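Local coordinates for protein 2-dehydropantoate 2-reductase (Geobacter metallireducens, PDB 3HN2) that probably catalyses the NADPH-dependent reduction of ketopantoate (2-dehydropantoate) to pantoic acid, a step in the biosynthesis of pantothenate, at residues R120-V125 / I146-F151. Numbering follows the deposited sequence.
Sequences RIIGGV and IILGEF
Two neighbouring strands of the mixed sheet in the Rossmann-type NADP-binding domain pair antiparallel here; the axes of their short segments approach to 4.6 Å, with N-to-C directions 155° apart. Strand 121-129 runs parallel to strand 98-101 on its other side, and the sheet reverses direction at 142-150. Val125, which loses the most surface to the contact, forms a hydrogen-bonded pair with Ile147: Val125 N donates to Ile147 O at 3.0 Å, and Ile147 N returns a straighter bond to Val125 O at 2.8 Å. Their side chains lie alongside each other on one face. Val125 CG1 takes the crowded position between its backbone N and carbonyl carbon (chi1 35°), 3.7 Å from Ile147 CB. Gly123 and Gly149 form the next hydrogen-bonded pair, each N donating to the other's O. On the other face Leu148 brings CD2 to 4.0 Å from Gly124 CA, while helix 157-168 packs over Leu148 and Ile122. At the far end Ile121 and Phe151 also point the same way, CB to CB 3.9 Å, and the phenyl ring, CG anti to the backbone N, continues to helix 108-115. Phe151 N donates a hydrogen bond to Ile121 O at 3.2 Å, from 38° above the carbonyl plane.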
loop_
_atom_site.group_PDB
_atom_site.type_symbol
_atom_site.label_atom_id
_atom_site.label_comp_id
_atom_site.label_asym_id
_atom_site.label_seq_id
_atom_site.Cartn_x
_atom_site.Cartn_y
_atom_site.Cartn_z
ATOM N N ARG A 120 1.694 24.791 23.827
ATOM C CA ARG A 120 1.361 25.315 22.500
ATOM C C ARG A 120 1.556 24.252 21.419
ATOM O O ARG A 120 1.048 24.393 20.308
ATOM C CB ARG A 120 2.224 26.537 22.148
ATOM C CG ARG A 120 2.515 27.502 23.293
ATOM C CD ARG A 120 3.361 28.679 22.820
ATOM N NE ARG A 120 2.537 29.837 22.480
ATOM C CZ ARG A 120 2.474 30.957 23.198
ATOM N NH1 ARG A 120 1.688 31.947 22.807
ATOM N NH2 ARG A 120 3.200 31.100 24.300
ATOM N N ILE A 121 2.283 23.188 21.748
ATOM C CA ILE A 121 2.817 22.278 20.731
ATOM C C ILE A 121 1.880 21.118 20.408
ATOM O O ILE A 121 1.405 20.418 21.300
ATOM C CB ILE A 121 4.245 21.776 21.110
ATOM C CG1 ILE A 121 5.161 22.955 21.463
ATOM C CG2 ILE A 121 4.872 20.932 19.998
ATOM C CD1 ILE A 121 5.258 24.070 20.409
ATOM N N ILE A 122 1.618 20.938 19.117
ATOM C CA ILE A 122 0.829 19.817 18.623
ATOM C C ILE A 122 1.657 19.033 17.592
ATOM O O ILE A 122 2.212 19.595 16.644
ATOM C CB ILE A 122 -0.550 20.269 18.042
ATOM C CG1 ILE A 122 -1.453 20.835 19.138
ATOM C CG2 ILE A 122 -1.296 19.108 17.397
ATOM C CD1 ILE A 122 -1.470 22.343 19.229
ATOM N N GLY A 123 1.760 17.732 17.806
ATOM C CA GLY A 123 2.480 16.881 16.887
ATOM C C GLY A 123 1.539 16.209 15.915
ATOM O O GLY A 123 0.518 15.631 16.311
ATOM N N GLY A 124 1.880 16.302 14.639
ATOM C CA GLY A 124 1.145 15.605 13.597
ATOM C C GLY A 124 2.065 14.672 12.840
ATOM O O GLY A 124 2.968 15.123 12.133
ATOM N N VAL A 125 1.870 13.369 13.017
ATOM C CA VAL A 125 2.540 12.394 12.148
ATOM C C VAL A 125 1.704 12.265 10.885
ATOM O O VAL A 125 0.564 11.797 10.920
ATOM C CB VAL A 125 2.870 11.027 12.848
ATOM C CG1 VAL A 125 1.822 10.647 13.843
ATOM C CG2 VAL A 125 3.086 9.899 11.829
ATOM N N ILE A 146 -3.294 12.048 8.505
ATOM C CA ILE A 146 -2.539 12.649 9.607
ATOM C C ILE A 146 -3.043 12.109 10.951
ATOM O O ILE A 146 -4.251 11.977 11.153
ATOM C CB ILE A 146 -2.655 14.213 9.604
ATOM C CG1 ILE A 146 -2.205 14.820 8.272
ATOM C CG2 ILE A 146 -1.843 14.850 10.751
ATOM C CD1 ILE A 146 -2.367 16.337 8.200
ATOM N N ILE A 147 -2.124 11.797 11.865
ATOM C CA ILE A 147 -2.488 11.484 13.247
ATOM C C ILE A 147 -2.035 12.639 14.163
ATOM O O ILE A 147 -0.847 12.968 14.217
ATOM C CB ILE A 147 -1.883 10.139 13.728
ATOM C CG1 ILE A 147 -2.047 9.039 12.668
ATOM C CG2 ILE A 147 -2.521 9.699 15.051
ATOM C CD1 ILE A 147 -1.273 7.769 12.988
ATOM N N LEU A 148 -2.990 13.240 14.875
ATOM C CA LEU A 148 -2.736 14.435 15.707
ATOM C C LEU A 148 -2.602 14.130 17.198
ATOM O O LEU A 148 -3.508 13.567 17.812
ATOM C CB LEU A 148 -3.844 15.478 15.511
ATOM C CG LEU A 148 -3.935 16.214 14.171
ATOM C CD1 LEU A 148 -5.037 17.229 14.173
ATOM C CD2 LEU A 148 -2.610 16.855 13.784
ATOM N N GLY A 149 -1.465 14.506 17.772
ATOM C CA GLY A 149 -1.257 14.386 19.212
ATOM C C GLY A 149 -0.804 15.694 19.851
ATOM O O GLY A 149 -0.167 16.529 19.211
ATOM N N GLU A 150 -1.129 15.884 21.117
ATOM C CA GLU A 150 -0.578 17.030 21.831
ATOM C C GLU A 150 0.674 16.619 22.586
ATOM O O GLU A 150 0.712 15.549 23.206
ATOM C CB GLU A 150 -1.607 17.677 22.755
ATOM C CG GLU A 150 -2.380 16.727 23.638
ATOM C CD GLU A 150 -3.354 17.440 24.555
ATOM O OE1 GLU A 150 -4.097 16.730 25.258
ATOM O OE2 GLU A 150 -3.378 18.695 24.582
ATOM N N PHE A 151 1.710 17.450 22.496
ATOM C CA PHE A 151 2.945 17.213 23.227
ATOM C C PHE A 151 2.702 17.179 24.743
ATOM O O PHE A 151 2.987 16.177 25.394
ATOM C CB PHE A 151 4.010 18.246 22.859
ATOM C CG PHE A 151 5.302 18.064 23.602
ATOM C CD1 PHE A 151 6.130 16.975 23.319
ATOM C CD2 PHE A 151 5.689 18.969 24.594
ATOM C CE1 PHE A 151 7.320 16.790 24.006
ATOM C CE2 PHE A 151 6.883 18.794 25.288
ATOM C CZ PHE A 151 7.704 17.703 24.992
#